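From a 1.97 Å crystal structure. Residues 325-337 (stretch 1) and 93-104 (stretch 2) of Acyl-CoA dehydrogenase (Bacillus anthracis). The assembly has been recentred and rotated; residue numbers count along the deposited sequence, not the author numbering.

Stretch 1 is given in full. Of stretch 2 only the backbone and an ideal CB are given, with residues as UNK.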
# COMPACT_ATOMS: atom_id res chain seq x y z
N VAL A 325 -18.86 -3.36 -9.93
CA VAL A 325 -19.66 -3.68 -8.73
C VAL A 325 -21.16 -3.58 -9.02
O VAL A 325 -21.92 -4.48 -8.64
CB VAL A 325 -19.25 -2.84 -7.48
CG1 VAL A 325 -20.12 -3.16 -6.32
CG2 VAL A 325 -17.81 -3.15 -7.07
N TYR A 326 -21.61 -2.49 -9.63
CA TYR A 326 -23.03 -2.32 -9.91
C TYR A 326 -23.54 -3.25 -11.01
O TYR A 326 -24.71 -3.60 -11.02
CB TYR A 326 -23.41 -0.85 -10.19
CG TYR A 326 -23.56 -0.09 -8.90
CD1 TYR A 326 -22.53 0.73 -8.42
CD2 TYR A 326 -24.70 -0.25 -8.12
CE1 TYR A 326 -22.67 1.40 -7.18
CE2 TYR A 326 -24.86 0.41 -6.91
CZ TYR A 326 -23.84 1.22 -6.45
OH TYR A 326 -24.01 1.86 -5.25
N ARG A 327 -22.64 -3.67 -11.88
CA ARG A 327 -22.92 -4.74 -12.82
C ARG A 327 -23.32 -5.98 -12.03
O ARG A 327 -24.32 -6.60 -12.34
CB ARG A 327 -21.69 -5.04 -13.68
CG ARG A 327 -21.85 -6.25 -14.60
CD ARG A 327 -20.70 -6.35 -15.57
NE ARG A 327 -20.84 -7.45 -16.52
CZ ARG A 327 -19.92 -7.80 -17.42
NH1 ARG A 327 -18.77 -7.13 -17.52
NH2 ARG A 327 -20.16 -8.82 -18.22
N THR A 328 -22.53 -6.37 -11.03
CA THR A 328 -22.85 -7.53 -10.24
C THR A 328 -24.18 -7.37 -9.50
O THR A 328 -25.00 -8.32 -9.46
CB THR A 328 -21.70 -7.83 -9.24
OG1 THR A 328 -20.50 -8.09 -9.97
CG2 THR A 328 -22.01 -9.04 -8.38
N VAL A 329 -24.39 -6.20 -8.89
CA VAL A 329 -25.64 -5.90 -8.19
C VAL A 329 -26.81 -6.06 -9.18
O VAL A 329 -27.82 -6.71 -8.87
CB VAL A 329 -25.63 -4.49 -7.54
CG1 VAL A 329 -26.94 -4.24 -6.82
CG2 VAL A 329 -24.44 -4.35 -6.52
N GLY A 330 -26.63 -5.50 -10.38
CA GLY A 330 -27.59 -5.69 -11.47
C GLY A 330 -27.88 -7.13 -11.86
O GLY A 330 -29.03 -7.45 -12.16
N LEU A 331 -26.87 -8.00 -11.86
CA LEU A 331 -27.10 -9.43 -12.18
C LEU A 331 -27.98 -10.09 -11.12
O LEU A 331 -28.90 -10.87 -11.45
CB LEU A 331 -25.78 -10.21 -12.32
CG LEU A 331 -24.93 -9.90 -13.55
CD1 LEU A 331 -23.51 -10.41 -13.38
CD2 LEU A 331 -25.58 -10.42 -14.87
N PHE A 332 -27.70 -9.79 -9.86
CA PHE A 332 -28.50 -10.24 -8.73
C PHE A 332 -29.97 -9.77 -8.91
O PHE A 332 -30.89 -10.59 -8.84
CB PHE A 332 -27.84 -9.75 -7.43
CG PHE A 332 -28.39 -10.35 -6.16
CD1 PHE A 332 -27.98 -9.85 -4.92
CD2 PHE A 332 -29.33 -11.40 -6.18
CE1 PHE A 332 -28.49 -10.40 -3.70
CE2 PHE A 332 -29.85 -11.95 -4.98
CZ PHE A 332 -29.42 -11.45 -3.74
N GLU A 333 -30.17 -8.48 -9.18
CA GLU A 333 -31.52 -7.91 -9.37
C GLU A 333 -32.29 -8.54 -10.52
O GLU A 333 -33.51 -8.72 -10.43
CB GLU A 333 -31.48 -6.39 -9.59
CG GLU A 333 -31.95 -5.54 -8.42
CD GLU A 333 -33.34 -5.91 -7.90
OE1 GLU A 333 -33.42 -6.31 -6.73
OE2 GLU A 333 -34.35 -5.79 -8.65
N SER A 334 -31.61 -8.87 -11.61
CA SER A 334 -32.32 -9.43 -12.75
C SER A 334 -32.60 -10.93 -12.55
O SER A 334 -33.48 -11.49 -13.21
CB SER A 334 -31.63 -9.13 -14.07
OG SER A 334 -30.50 -9.94 -14.24
N ARG A 335 -31.88 -11.56 -11.64
CA ARG A 335 -32.17 -12.93 -11.28
C ARG A 335 -33.35 -12.96 -10.30
O ARG A 335 -34.19 -13.87 -10.33
CB ARG A 335 -30.94 -13.59 -10.66
CG ARG A 335 -30.80 -15.05 -10.96
CD ARG A 335 -30.38 -15.27 -12.40
NE ARG A 335 -29.74 -16.57 -12.61
CZ ARG A 335 -29.27 -17.00 -13.78
NH1 ARG A 335 -29.36 -16.24 -14.86
NH2 ARG A 335 -28.70 -18.20 -13.87
N MSE A 336 -33.40 -11.93 -9.44
CA MSE A 336 -34.50 -11.67 -8.51
C MSE A 336 -35.84 -11.42 -9.22
O MSE A 336 -36.89 -11.79 -8.70
CB MSE A 336 -34.20 -10.44 -7.65
CG MSE A 336 -33.10 -10.61 -6.60
SE MSE A 336 -33.61 -11.77 -5.18
CE MSE A 336 -34.96 -10.63 -4.37
N SER A 337 -35.78 -10.78 -10.39
CA SER A 337 -36.96 -10.49 -11.23
C SER A 337 -37.81 -11.71 -11.54
O SER A 337 -39.03 -11.60 -11.68
CB SER A 337 -36.53 -9.84 -12.55
OG SER A 337 -36.25 -8.46 -12.38
N UNK A 93 -36.82 -3.10 0.10
CA UNK A 93 -36.31 -2.44 -1.12
C UNK A 93 -35.59 -3.44 -2.03
O UNK A 93 -35.31 -4.57 -1.62
CB UNK A 93 -35.36 -1.30 -0.75
N UNK A 94 -35.34 -3.05 -3.27
CA UNK A 94 -34.55 -3.88 -4.19
C UNK A 94 -33.05 -3.84 -3.85
O UNK A 94 -32.62 -3.05 -3.00
CB UNK A 94 -34.77 -3.42 -5.63
N UNK A 95 -32.26 -4.69 -4.50
CA UNK A 95 -30.84 -4.82 -4.16
C UNK A 95 -30.00 -3.59 -4.54
O UNK A 95 -28.94 -3.32 -3.91
CB UNK A 95 -30.26 -6.06 -4.85
N UNK A 96 -30.45 -2.84 -5.54
CA UNK A 96 -29.78 -1.62 -5.93
C UNK A 96 -29.86 -0.59 -4.82
O UNK A 96 -28.87 0.03 -4.48
CB UNK A 96 -30.38 -1.06 -7.22
N UNK A 97 -31.05 -0.44 -4.24
CA UNK A 97 -31.28 0.44 -3.11
C UNK A 97 -30.39 0.10 -1.91
O UNK A 97 -29.75 0.98 -1.34
CB UNK A 97 -32.75 0.38 -2.70
N UNK A 98 -30.33 -1.16 -1.51
CA UNK A 98 -29.47 -1.48 -0.37
C UNK A 98 -27.96 -1.42 -0.69
O UNK A 98 -27.14 -1.24 0.21
CB UNK A 98 -29.82 -2.88 0.15
N UNK A 99 -27.58 -1.51 -1.97
CA UNK A 99 -26.19 -1.26 -2.37
C UNK A 99 -25.90 0.23 -2.21
O UNK A 99 -24.87 0.62 -1.70
CB UNK A 99 -25.93 -1.71 -3.81
N UNK A 100 -26.83 1.07 -2.64
CA UNK A 100 -26.65 2.51 -2.53
C UNK A 100 -26.58 2.94 -1.07
O UNK A 100 -25.82 3.86 -0.73
CB UNK A 100 -27.79 3.25 -3.24
N UNK A 101 -27.35 2.27 -0.20
CA UNK A 101 -27.26 2.58 1.21
C UNK A 101 -25.84 2.27 1.75
O UNK A 101 -25.23 3.11 2.44
CB UNK A 101 -28.32 1.79 1.98
N UNK A 102 -25.29 1.12 1.38
CA UNK A 102 -23.91 0.78 1.80
C UNK A 102 -22.86 1.73 1.23
O UNK A 102 -21.91 2.13 1.93
CB UNK A 102 -23.57 -0.65 1.37
N UNK A 103 -23.05 2.13 -0.02
CA UNK A 103 -22.13 3.04 -0.65
C UNK A 103 -22.07 4.35 0.13
O UNK A 103 -20.98 4.87 0.38
CB UNK A 103 -22.54 3.29 -2.10
N UNK A 104 -23.21 4.89 0.50
CA UNK A 104 -23.26 6.15 1.23
C UNK A 104 -22.82 6.01 2.69
O UNK A 104 -22.19 6.96 3.24
CB UNK A 104 -24.68 6.72 1.17

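Stretch 1 is helical over 325-336, and the helix of stretch 2 runs against it at 150°, with a closest axial approach of 9.7 Å. The two are thus roughly antiparallel, and early positions of stretch 2 meet the later part of stretch 1.

Position 93 precedes the helix. Its CA-to-CB bond points away from stretch 1, which sets no demand on it. The residue is L93, which makes no contact here.

Position 94 lies right before the first helical turn, with phi/psi of -75/171. Such a site suits Asp, Asn, Ser or Thr, which can cap free backbone NH groups. The ideal CB is 3.4 Å from E333 OE1, so a second acid gains nothing from that neighbour. The residue is D94, and it caps the helix: the backbone N of 97 donates to D94 OD2 at 2.8 Å. The two carboxylates are close for like charges, with D94 OD1 4.5 Å from E333 OE2.

Position 95 points toward stretch 1. Its ideal CB is 3.7 Å from E333 OE1, 4.3 Å from V329 CG1 and 4.4 Å from F332 CD1. A long side chain with an apolar stem would suit, such as Met, Lys or Arg; Leu could also fill the space. The acid favours a basic end. The residue is K95. It sits as a knob among V329, F332, E333 and M336. Its CG lies over one face of the F332 ring, 4.1 Å from the centroid, a CH-pi contact. K95 NZ is 4.6 Å from E333 OE1, too far for a salt bridge. K95 NZ is also 3.6 Å from CE of the selenomethionine M336. The backbone supplies the firmer polar link: K95 N donates to E333 OE1 at 3.0 Å, almost linearly.

Position 96 points sideways, with V329 CG1 4.7 Å and E333 CG 4.9 Å from the ideal CB. A modest apolar residue, such as Val, Ile or Leu, would suit. The residue is V96. Its CG2 lies 4.1 Å from V329 CG1 and 4.0 Å from E333 CG.

Position 97 points away and 98 sideways; stretch 1 constrains neither side chain. The residues are S97 and S98.

Position 99 points toward stretch 1. Its ideal CB is already 3.9 Å from Y326 CE2 and 4.1 Å from V329 CG1, so a small residue such as Ala suits. The residue is A99, whose methyl packs against both.

Position 100 points sideways, with Y326 OH 4.5 Å from the ideal CB. Several apolar side chains could reach the tyrosine. The residue is L100; its CD2 comes to 3.4 Å from Y326 OH.

Positions 101 and 102 point away and sideways, and stretch 1 leaves both unconstrained. They are I101 and A102.

Position 103 points toward stretch 1, its ideal CB 3.8 Å from Y326 OH. An acceptor such as Glu or Gln would suit that hydroxyl. The residue is E103. Y326 OH donates to E103 OE2 at 2.6 Å, a short bond at the ring edge.

Position 104 is out of reach of stretch 1. It is K104.

Stretch 2 (93-104) LDKVSSALIAEK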
# COMPACT_ATOMS: atom_id res chain seq x y z
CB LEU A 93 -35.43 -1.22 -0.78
CG LEU A 93 -36.06 -0.15 0.14
CD1 LEU A 93 -35.10 0.99 0.41
CD2 LEU A 93 -37.39 0.42 -0.39
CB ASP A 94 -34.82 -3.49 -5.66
CG ASP A 94 -34.22 -2.14 -6.04
OD1 ASP A 94 -34.68 -1.56 -7.05
OD2 ASP A 94 -33.29 -1.63 -5.38
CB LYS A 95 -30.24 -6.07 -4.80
CG LYS A 95 -30.87 -7.39 -4.36
CD LYS A 95 -30.61 -7.66 -2.90
CE LYS A 95 -31.63 -8.65 -2.33
NZ LYS A 95 -33.03 -8.21 -2.59
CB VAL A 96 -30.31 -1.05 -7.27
CG1 VAL A 96 -29.65 0.29 -7.57
CG2 VAL A 96 -30.03 -2.02 -8.41
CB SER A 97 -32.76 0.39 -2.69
OG SER A 97 -33.58 0.89 -3.73
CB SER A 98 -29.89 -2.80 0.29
OG SER A 98 -29.74 -3.89 -0.58
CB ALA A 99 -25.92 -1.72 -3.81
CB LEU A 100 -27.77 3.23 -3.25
CG LEU A 100 -27.50 3.38 -4.75
CD1 LEU A 100 -28.75 3.85 -5.54
CD2 LEU A 100 -26.33 4.33 -4.98
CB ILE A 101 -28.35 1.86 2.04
CG1 ILE A 101 -29.75 2.45 1.76
CG2 ILE A 101 -28.03 1.96 3.56
CD1 ILE A 101 -30.92 1.48 2.13
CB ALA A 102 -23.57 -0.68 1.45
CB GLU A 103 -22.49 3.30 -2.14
CG GLU A 103 -21.32 3.97 -2.89
CD GLU A 103 -21.68 4.55 -4.25
OE1 GLU A 103 -21.20 5.67 -4.54
OE2 GLU A 103 -22.42 3.90 -5.04
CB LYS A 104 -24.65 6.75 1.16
CG LYS A 104 -25.11 7.05 -0.28
CD LYS A 104 -24.16 8.05 -0.89
CE LYS A 104 -24.64 8.58 -2.21
NZ LYS A 104 -23.46 9.18 -2.89
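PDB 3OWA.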